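Local coordinates for WipB (Legionella pneumophila, PDB 5NNY), which acts as a translocated Ser/Thr phosphatase that targets the host lysosomal nutrient-sensing machinery, represented here by its phosphatase domain, at residues M3-M8 / K88-L93; I82-T87 / Y116-D121; A149-N154 / Y260-M265. One frame throughout, in Å; residues are numbered along the deposited sequence.

How the interactions relate
From the N terminus, the chain lays down strand 6-8, passes through helices 15-24, 32-42 and 64-79, and returns as strand 90-93, where interaction 1 closes a long loop by pairing the two strands side by side. Interaction 2 opens inside that loop, at 82-87, and closes beyond it at 116-121, so the two contacts cross; they also touch, through a probable I91 N to D121 O bond. Together they tie the edge of the mixed sheet and the small sheet of 28-29 and 83-84 to the end of helix 105-117. Interaction 3 follows in series, on the other side of the chain's centre, joining helix 150-153 to the start of helix 262-270.

Interaction 1. Residues M3-M8 / K88-L93; sequences MTDISM and KKLIRL
Parallel pairing at the edge of the central mixed sheet of a calcineurin-like phosphoesterase fold is exemplified by strands 6-8 and 90-93, where 6-8 is an outermost strand. Its backbone bonds alternate: I6 N donates to L90 O, R92 N to I6 O at 2.7 Å, and M8 N to R92 O, the last almost straight at 175°. S7 and R92 project to one face of the sheet; I6, M8, I91 and L93 project to the other.

R92 shows how a long side chain reads such a face. Its CB packs 3.6 Å from I6 O, with S7 OG a little farther off, and the chain then runs extended from CG to NE, along the sheet toward D5. NE forms a salt bridge with E123, and NH2 has a weak bond to Y195 O. NH1 makes a nearly straight salt-bridge bond of 2.8 Å to D5 OD2. D5 OD2 sits in the guanidinium plane, at its edge, yet NH1 meets that oxygen from above the carboxylate plane, the two planes being 63° apart. L90 CD2 covers one guanidinium face over its centre, so the charged group is both pinned and roofed.

On the opposite face, M8 CE lies against I91 CG2 at 3.6 Å, next to helix 15-24. K89 crosses I6 obliquely, with its NZ bonded to Q25 O; the I6 CD1 to K89 CD approach of 3.4 Å is tight. Finally, a water donates to D5 OD1 at 2.5 Å and accepts from L90 N at 3.2 Å.

Interaction 2. Residues I82-T87 / Y116-D121; sequences IKIINT and YDQGAD
The flat group that organises this contact is the carboxamide of Q118, the residue just before the C-prime glycine of the Schellman motif that ends helix 105-117, in a beta-alpha-beta unit between strands 90-93 and 121-125. I84 CD1 lies against the amide, 3.7 Å from its central carbon, Q118 CD. In the plane of the amide, on the NE2 side, stands I82 O, which accepts a bond from Q118 NE2 of 3.0 Å at 176°. The other end, OE1, takes I84 N at 2.9 Å, but this donor comes from well above the amide plane.

One side chain thus imitates a neighbouring strand, engaging the I82 carbonyl and the I84 N-H, which flank K83 on one edge of the chain. The other backbone edge of this short strand is already used, since K83 and I85 pair with A29 and I27. Torsions deliver the amide to its place: CG of Q118 is anti to the carbonyl carbon (chi1 -61°) and the chain runs extended beyond it, crossing I84 obliquely so that Q118 CB rests against I84 CB.

Where the helix stops, G119 adopts positive phi as the C-prime residue, with G119 N bonded to Y116 O and A120 N to L115 O. The turn brings A120 CB to 4.2 Å from I84 CG1, and L115 adjoins both, giving a small apolar patch beside the Q118 bonds. T87 meets the turn at its carbonyls, with its CB 3.3 Å from G119 O and its CG2 near both G119 O and Q118 O. Nearer the sheet a water spans the gap between the two segments, donating to N86 O at 2.8 Å and accepting from D121 N at 3.0 Å.

Interaction 3. Residues A149-N154 / Y260-M265; sequences AKRLGN and YTHDMM
Two short helical elements of the phosphatase domain, 150-153 and the beginning of 262-270, meet here almost entirely through side chains, with the H262 ring at the centre, met at ND1, over one face and at its edge.

The polar encounter is between R151 and H262. Bends at chi2 and chi3 curl the arginine so that its guanidinium presents a face to the ring, the planes standing 73° apart. NH1 comes within 2.8 Å of H262 ND1, near the plane of the ring, but the N-H directions are wrong for a hydrogen bond: ND1 sits over the flat of the guanidinium, not in line with one of its protons. At the far side of the imidazole, NE2 is hydrogen-bonded to E135 OE2, the same oxygen that holds Y260 OH.

CH-pi contact comes from the root of the same arginine. R151 CB lies over one face of the H262 ring, 4.1 Å from its centroid and 15° off the normal.

Apolar contact belongs to L152. Its CD2 meets the ring at the edge, 3.8 Å from H262 CD2, and also packs 3.9 Å from M265 CG. CD1 also comes tip to tip with the Y260 hydroxyl, a van der Waals approach to a polar atom bonded to E135. E132 and E135 of helix 128-138 also touch this leucine, and A282 and W286 of helix 280-286 touch M265.

The chemistry suggests a polarised imidazole. A proton on NE2 toward E135 fits the bond; the guanidinium against ND1 would tend to disfavour a second proton, while the carboxylate would work the other way, so the charge of the ring probably reflects a balance of the two.

Interaction 1. Residues M3-M8 / K88-L93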
loop_
_atom_site.group_PDB
_atom_site.type_symbol
_atom_site.label_atom_id
_atom_site.label_comp_id
_atom_site.label_asym_id
_atom_site.label_seq_id
_atom_site.Cartn_x
_atom_site.Cartn_y
_atom_site.Cartn_z
ATOM N N MET A 3 -8.108 -12.218 18.306
ATOM C CA MET A 3 -6.918 -13.049 18.135
ATOM C C MET A 3 -5.797 -12.059 17.805
ATOM O O MET A 3 -5.994 -10.838 17.866
ATOM C CB MET A 3 -7.162 -14.151 17.085
ATOM C CG MET A 3 -5.951 -15.016 16.598
ATOM S SD MET A 3 -5.371 -16.361 17.671
ATOM C CE MET A 3 -3.914 -16.964 16.825
ATOM N N THR A 4 -4.618 -12.573 17.489
ATOM C CA THR A 4 -3.451 -11.760 17.200
ATOM C C THR A 4 -3.708 -10.861 15.988
ATOM O O THR A 4 -4.595 -11.124 15.165
ATOM C CB THR A 4 -2.255 -12.685 16.966
ATOM O OG1 THR A 4 -2.210 -13.658 18.022
ATOM C CG2 THR A 4 -0.935 -11.919 16.930
ATOM N N ASP A 5 -2.945 -9.766 15.909
ATOM C CA ASP A 5 -3.003 -8.890 14.746
ATOM C C ASP A 5 -2.716 -9.694 13.484
ATOM O O ASP A 5 -1.935 -10.647 13.493
ATOM C CB ASP A 5 -1.985 -7.747 14.870
ATOM C CG ASP A 5 -2.327 -6.734 15.967
ATOM O OD1 ASP A 5 -3.516 -6.570 16.310
ATOM O OD2 ASP A 5 -1.389 -6.070 16.470
ATOM N N ILE A 6 -3.369 -9.314 12.390
ATOM C CA ILE A 6 -3.068 -9.857 11.072
ATOM C C ILE A 6 -1.983 -8.982 10.482
ATOM O O ILE A 6 -2.147 -7.761 10.397
ATOM C CB ILE A 6 -4.299 -9.862 10.148
ATOM C CG1 ILE A 6 -5.537 -10.352 10.871
ATOM C CG2 ILE A 6 -4.049 -10.735 8.915
ATOM C CD1 ILE A 6 -5.364 -11.701 11.471
ATOM N N SER A 7 -0.868 -9.589 10.110
ATOM C CA SER A 7 0.150 -8.907 9.332
ATOM C C SER A 7 0.290 -9.655 8.021
ATOM O O SER A 7 0.637 -10.841 8.021
ATOM C CB SER A 7 1.479 -8.856 10.081
ATOM O OG SER A 7 1.350 -8.023 11.221
ATOM N N MET A 8 0.014 -8.963 6.913
ATOM C CA MET A 8 0.092 -9.541 5.585
ATOM C C MET A 8 1.431 -9.214 4.951
ATOM O O MET A 8 1.905 -8.080 5.046
ATOM C CB MET A 8 -1.023 -8.995 4.694
ATOM C CG MET A 8 -2.397 -9.227 5.237
ATOM S SD MET A 8 -3.577 -9.068 3.903
ATOM C CE MET A 8 -5.103 -9.365 4.809
ATOM N N LYS A 88 -12.720 -5.749 14.990
ATOM C CA LYS A 88 -11.748 -5.522 16.054
ATOM C C LYS A 88 -10.351 -6.002 15.697
ATOM O O LYS A 88 -9.363 -5.390 16.113
ATOM C CB LYS A 88 -12.217 -6.213 17.339
ATOM C CG LYS A 88 -13.675 -5.933 17.667
ATOM C CD LYS A 88 -14.101 -6.521 19.000
ATOM C CE LYS A 88 -15.483 -6.007 19.393
ATOM N NZ LYS A 88 -15.472 -4.513 19.454
ATOM N N LYS A 89 -10.251 -7.087 14.941
ATOM C CA LYS A 89 -8.957 -7.587 14.501
ATOM C C LYS A 89 -8.259 -6.541 13.637
ATOM O O LYS A 89 -8.803 -6.105 12.619
ATOM C CB LYS A 89 -9.153 -8.872 13.696
ATOM C CG LYS A 89 -8.728 -10.150 14.364
ATOM C CD LYS A 89 -8.213 -11.135 13.326
ATOM C CE LYS A 89 -8.431 -12.574 13.764
ATOM N NZ LYS A 89 -7.498 -13.530 13.084
ATOM N N LEU A 90 -7.048 -6.150 14.026
ATOM C CA LEU A 90 -6.267 -5.221 13.214
ATOM C C LEU A 90 -5.557 -5.951 12.078
ATOM O O LEU A 90 -4.931 -6.995 12.289
ATOM C CB LEU A 90 -5.244 -4.468 14.062
ATOM C CG LEU A 90 -4.310 -3.552 13.247
ATOM C CD1 LEU A 90 -5.083 -2.417 12.605
ATOM C CD2 LEU A 90 -3.200 -2.997 14.099
ATOM N N ILE A 91 -5.649 -5.380 10.875
ATOM C CA ILE A 91 -5.018 -5.904 9.666
ATOM C C ILE A 91 -3.909 -4.939 9.278
ATOM O O ILE A 91 -4.180 -3.763 9.015
ATOM C CB ILE A 91 -6.025 -6.026 8.511
ATOM C CG1 ILE A 91 -7.311 -6.705 8.987
ATOM C CG2 ILE A 91 -5.409 -6.766 7.353
ATOM C CD1 ILE A 91 -8.552 -6.235 8.236
ATOM N N ARG A 92 -2.670 -5.418 9.236
ATOM C CA ARG A 92 -1.540 -4.619 8.772
ATOM C C ARG A 92 -1.082 -5.150 7.424
ATOM O O ARG A 92 -0.721 -6.325 7.308
ATOM C CB ARG A 92 -0.366 -4.651 9.755
ATOM C CG ARG A 92 -0.575 -3.912 11.045
ATOM C CD ARG A 92 0.741 -3.821 11.846
ATOM N NE ARG A 92 0.562 -3.034 13.070
ATOM C CZ ARG A 92 0.110 -3.537 14.207
ATOM N NH1 ARG A 92 -0.196 -4.821 14.259
ATOM N NH2 ARG A 92 -0.048 -2.764 15.278
ATOM N N LEU A 93 -1.084 -4.282 6.414
ATOM C CA LEU A 93 -0.527 -4.610 5.108
ATOM C C LEU A 93 0.907 -4.085 5.025
ATOM O O LEU A 93 1.133 -2.872 5.016
ATOM C CB LEU A 93 -1.393 -4.014 3.997
ATOM C CG LEU A 93 -2.715 -4.713 3.623
ATOM C CD1 LEU A 93 -3.700 -4.838 4.786
ATOM C CD2 LEU A 93 -3.397 -4.004 2.423
HETATM O O HOH W 1 -5.826 -7.545 16.583
#

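Interaction 2. Residues I82-T87 / Y116-D121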
loop_
_atom_site.group_PDB
_atom_site.type_symbol
_atom_site.label_atom_id
_atom_site.label_comp_id
_atom_site.label_asym_id
_atom_site.label_seq_id
_atom_site.Cartn_x
_atom_site.Cartn_y
_atom_site.Cartn_z
ATOM N N ILE A 82 -19.903 -9.256 -0.023
ATOM C CA ILE A 82 -18.895 -9.535 0.990
ATOM C C ILE A 82 -19.315 -8.823 2.269
ATOM O O ILE A 82 -19.736 -7.660 2.231
ATOM C CB ILE A 82 -17.502 -9.083 0.523
ATOM C CG1 ILE A 82 -17.010 -9.989 -0.618
ATOM C CG2 ILE A 82 -16.525 -9.065 1.680
ATOM C CD1 ILE A 82 -15.701 -9.492 -1.305
ATOM N N LYS A 83 -19.267 -9.537 3.388
ATOM C CA LYS A 83 -19.596 -8.961 4.683
ATOM C C LYS A 83 -18.376 -9.014 5.580
ATOM O O LYS A 83 -17.729 -10.055 5.694
ATOM C CB LYS A 83 -20.764 -9.693 5.355
ATOM C CG LYS A 83 -21.565 -8.767 6.258
ATOM C CD LYS A 83 -22.260 -9.502 7.378
ATOM C CE LYS A 83 -22.913 -8.500 8.315
ATOM N NZ LYS A 83 -22.088 -7.260 8.439
ATOM N N ILE A 84 -18.068 -7.884 6.201
ATOM C CA ILE A 84 -17.054 -7.835 7.244
ATOM C C ILE A 84 -17.690 -8.372 8.519
ATOM O O ILE A 84 -18.758 -7.905 8.932
ATOM C CB ILE A 84 -16.517 -6.409 7.434
ATOM C CG1 ILE A 84 -15.445 -6.085 6.383
ATOM C CG2 ILE A 84 -15.906 -6.234 8.811
ATOM C CD1 ILE A 84 -15.925 -6.119 4.930
ATOM N N ILE A 85 -17.076 -9.391 9.105
ATOM C CA ILE A 85 -17.595 -10.041 10.307
ATOM C C ILE A 85 -16.732 -9.787 11.527
ATOM O O ILE A 85 -17.097 -10.233 12.625
ATOM C CB ILE A 85 -17.757 -11.562 10.104
ATOM C CG1 ILE A 85 -16.394 -12.198 9.825
ATOM C CG2 ILE A 85 -18.706 -11.828 8.970
ATOM C CD1 ILE A 85 -16.422 -13.706 9.680
ATOM N N ASN A 86 -15.595 -9.116 11.375
ATOM C CA ASN A 86 -14.720 -8.792 12.493
ATOM C C ASN A 86 -14.175 -7.391 12.286
ATOM O O ASN A 86 -13.387 -7.158 11.361
ATOM C CB ASN A 86 -13.575 -9.798 12.633
ATOM C CG ASN A 86 -12.842 -9.663 13.964
ATOM O OD1 ASN A 86 -12.758 -8.573 14.519
ATOM N ND2 ASN A 86 -12.341 -10.769 14.487
ATOM N N THR A 87 -14.597 -6.469 13.149
ATOM C CA THR A 87 -14.163 -5.083 13.122
ATOM C C THR A 87 -13.142 -4.763 14.203
ATOM O O THR A 87 -12.731 -3.605 14.324
ATOM C CB THR A 87 -15.376 -4.158 13.273
ATOM O OG1 THR A 87 -15.971 -4.382 14.557
ATOM C CG2 THR A 87 -16.404 -4.445 12.192
ATOM N N TYR A 116 -13.262 -0.544 4.591
ATOM C CA TYR A 116 -13.451 0.730 5.278
ATOM C C TYR A 116 -14.935 0.994 5.545
ATOM O O TYR A 116 -15.332 1.330 6.671
ATOM C CB TYR A 116 -12.814 1.855 4.443
ATOM C CG TYR A 116 -13.264 3.262 4.805
ATOM C CD1 TYR A 116 -12.746 3.908 5.920
ATOM C CD2 TYR A 116 -14.204 3.941 4.024
ATOM C CE1 TYR A 116 -13.145 5.190 6.253
ATOM C CE2 TYR A 116 -14.612 5.232 4.349
ATOM C CZ TYR A 116 -14.072 5.846 5.467
ATOM O OH TYR A 116 -14.460 7.123 5.814
ATOM N N ASP A 117 -15.773 0.826 4.518
ATOM C CA ASP A 117 -17.189 1.149 4.640
ATOM C C ASP A 117 -17.885 0.282 5.682
ATOM O O ASP A 117 -18.867 0.720 6.282
ATOM C CB ASP A 117 -17.877 0.998 3.286
ATOM C CG ASP A 117 -19.327 1.432 3.321
ATOM O OD1 ASP A 117 -19.585 2.598 3.694
ATOM O OD2 ASP A 117 -20.203 0.612 2.972
ATOM N N GLN A 118 -17.394 -0.931 5.921
ATOM C CA GLN A 118 -18.002 -1.803 6.918
ATOM C C GLN A 118 -17.240 -1.839 8.234
ATOM O O GLN A 118 -17.520 -2.710 9.069
ATOM C CB GLN A 118 -18.147 -3.218 6.348
ATOM C CG GLN A 118 -19.030 -3.272 5.109
ATOM C CD GLN A 118 -19.301 -4.689 4.669
ATOM O OE1 GLN A 118 -19.615 -5.562 5.491
ATOM N NE2 GLN A 118 -19.173 -4.939 3.364
ATOM N N GLY A 119 -16.279 -0.939 8.429
ATOM C CA GLY A 119 -15.689 -0.725 9.733
ATOM C C GLY A 119 -14.539 -1.625 10.124
ATOM O O GLY A 119 -14.234 -1.717 11.317
ATOM N N ALA A 120 -13.883 -2.290 9.176
ATOM C CA ALA A 120 -12.711 -3.080 9.518
ATOM C C ALA A 120 -11.547 -2.164 9.886
ATOM O O ALA A 120 -11.472 -1.009 9.463
ATOM C CB ALA A 120 -12.319 -4.010 8.365
ATOM N N ASP A 121 -10.667 -2.674 10.731
ATOM C CA ASP A 121 -9.502 -1.934 11.192
ATOM C C ASP A 121 -8.293 -2.385 10.381
ATOM O O ASP A 121 -7.915 -3.555 10.447
ATOM C CB ASP A 121 -9.287 -2.176 12.687
ATOM C CG ASP A 121 -8.256 -1.237 13.287
ATOM O OD1 ASP A 121 -7.911 -0.224 12.643
ATOM O OD2 ASP A 121 -7.790 -1.522 14.413
HETATM O O HOH W 2 -10.995 -5.619 11.347
#

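Interaction 3. Residues A149-N154 / Y260-M265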
loop_
_atom_site.group_PDB
_atom_site.type_symbol
_atom_site.label_atom_id
_atom_site.label_comp_id
_atom_site.label_asym_id
_atom_site.label_seq_id
_atom_site.Cartn_x
_atom_site.Cartn_y
_atom_site.Cartn_z
ATOM N N ALA A 149 2.636 8.272 -13.742
ATOM C CA ALA A 149 3.822 8.353 -12.902
ATOM C C ALA A 149 4.997 7.796 -13.682
ATOM O O ALA A 149 5.438 6.674 -13.432
ATOM C CB ALA A 149 3.613 7.589 -11.588
ATOM N N LYS A 150 5.486 8.563 -14.656
ATOM C CA LYS A 150 6.422 8.004 -15.625
ATOM C C LYS A 150 7.773 7.673 -14.997
ATOM O O LYS A 150 8.335 6.603 -15.255
ATOM C CB LYS A 150 6.587 8.966 -16.798
ATOM C CG LYS A 150 7.307 8.349 -17.980
ATOM C CD LYS A 150 7.266 9.272 -19.186
ATOM C CE LYS A 150 7.873 10.639 -18.868
ATOM N NZ LYS A 150 9.249 10.517 -18.287
ATOM N N ARG A 151 8.303 8.563 -14.150
ATOM C CA ARG A 151 9.638 8.342 -13.590
ATOM C C ARG A 151 9.625 7.205 -12.569
ATOM O O ARG A 151 10.507 6.340 -12.573
ATOM C CB ARG A 151 10.192 9.634 -12.965
ATOM C CG ARG A 151 10.127 10.894 -13.849
ATOM C CD ARG A 151 11.459 11.662 -13.954
ATOM N NE ARG A 151 11.884 12.367 -12.733
ATOM C CZ ARG A 151 11.638 13.650 -12.457
ATOM N NH1 ARG A 151 12.098 14.185 -11.327
ATOM N NH2 ARG A 151 10.932 14.399 -13.296
ATOM N N LEU A 152 8.619 7.178 -11.689
ATOM C CA LEU A 152 8.501 6.053 -10.767
ATOM C C LEU A 152 8.267 4.739 -11.502
ATOM O O LEU A 152 8.757 3.691 -11.073
ATOM C CB LEU A 152 7.377 6.315 -9.771
ATOM C CG LEU A 152 7.694 7.471 -8.824
ATOM C CD1 LEU A 152 6.519 7.675 -7.873
ATOM C CD2 LEU A 152 9.001 7.172 -8.054
ATOM N N GLY A 153 7.527 4.769 -12.607
ATOM C CA GLY A 153 7.308 3.560 -13.380
ATOM C C GLY A 153 8.564 3.004 -14.019
ATOM O O GLY A 153 8.574 1.835 -14.423
ATOM N N ASN A 154 9.613 3.826 -14.136
ATOM C CA ASN A 154 10.889 3.377 -14.678
ATOM C C ASN A 154 11.639 2.450 -13.731
ATOM O O ASN A 154 12.594 1.792 -14.162
ATOM C CB ASN A 154 11.806 4.566 -14.979
ATOM C CG ASN A 154 11.389 5.347 -16.197
ATOM O OD1 ASN A 154 10.646 4.855 -17.049
ATOM N ND2 ASN A 154 11.883 6.582 -16.297
ATOM N N TYR A 260 10.137 13.418 -1.154
ATOM C CA TYR A 260 11.226 12.745 -1.855
ATOM C C TYR A 260 11.396 13.440 -3.202
ATOM O O TYR A 260 10.487 14.117 -3.690
ATOM C CB TYR A 260 10.935 11.247 -2.066
ATOM C CG TYR A 260 9.660 11.027 -2.879
ATOM C CD1 TYR A 260 9.692 11.047 -4.270
ATOM C CD2 TYR A 260 8.423 10.808 -2.251
ATOM C CE1 TYR A 260 8.539 10.864 -5.035
ATOM C CE2 TYR A 260 7.261 10.613 -3.011
ATOM C CZ TYR A 260 7.327 10.650 -4.395
ATOM O OH TYR A 260 6.189 10.461 -5.155
ATOM N N THR A 261 12.543 13.218 -3.832
ATOM C CA THR A 261 12.700 13.583 -5.237
ATOM C C THR A 261 12.978 12.317 -6.035
ATOM O O THR A 261 13.336 11.279 -5.478
ATOM C CB THR A 261 13.811 14.625 -5.424
ATOM O OG1 THR A 261 15.051 14.077 -4.989
ATOM C CG2 THR A 261 13.518 15.869 -4.606
ATOM N N HIS A 262 12.774 12.390 -7.352
ATOM C CA HIS A 262 12.864 11.163 -8.136
ATOM C C HIS A 262 14.294 10.628 -8.202
ATOM O O HIS A 262 14.493 9.419 -8.341
ATOM C CB HIS A 262 12.278 11.381 -9.532
ATOM C CG HIS A 262 10.783 11.538 -9.525
ATOM N ND1 HIS A 262 10.143 12.688 -9.938
ATOM C CD2 HIS A 262 9.804 10.691 -9.128
ATOM C CE1 HIS A 262 8.834 12.535 -9.814
ATOM N NE2 HIS A 262 8.603 11.334 -9.319
ATOM N N ASP A 263 15.298 11.493 -8.081
ATOM C CA ASP A 263 16.671 10.989 -8.056
ATOM C C ASP A 263 16.897 10.089 -6.839
ATOM O O ASP A 263 17.662 9.115 -6.897
ATOM C CB ASP A 263 17.667 12.156 -8.083
ATOM C CG ASP A 263 17.517 13.097 -6.898
ATOM O OD1 ASP A 263 16.607 13.960 -6.911
ATOM O OD2 ASP A 263 18.322 12.982 -5.939
ATOM N N MET A 264 16.242 10.410 -5.722
ATOM C CA MET A 264 16.331 9.547 -4.542
ATOM C C MET A 264 15.770 8.166 -4.834
ATOM O O MET A 264 16.265 7.159 -4.320
ATOM C CB MET A 264 15.581 10.169 -3.367
ATOM C CG MET A 264 16.095 11.490 -2.881
ATOM S SD MET A 264 14.923 12.072 -1.655
ATOM C CE MET A 264 15.361 13.792 -1.458
ATOM N N MET A 265 14.723 8.097 -5.646
ATOM C CA MET A 265 14.083 6.808 -5.895
ATOM C C MET A 265 14.882 5.976 -6.894
ATOM O O MET A 265 14.935 4.742 -6.785
ATOM C CB MET A 265 12.638 7.034 -6.378
ATOM C CG MET A 265 11.818 7.847 -5.384
ATOM S SD MET A 265 11.812 7.088 -3.742
ATOM C CE MET A 265 10.438 5.950 -3.907
#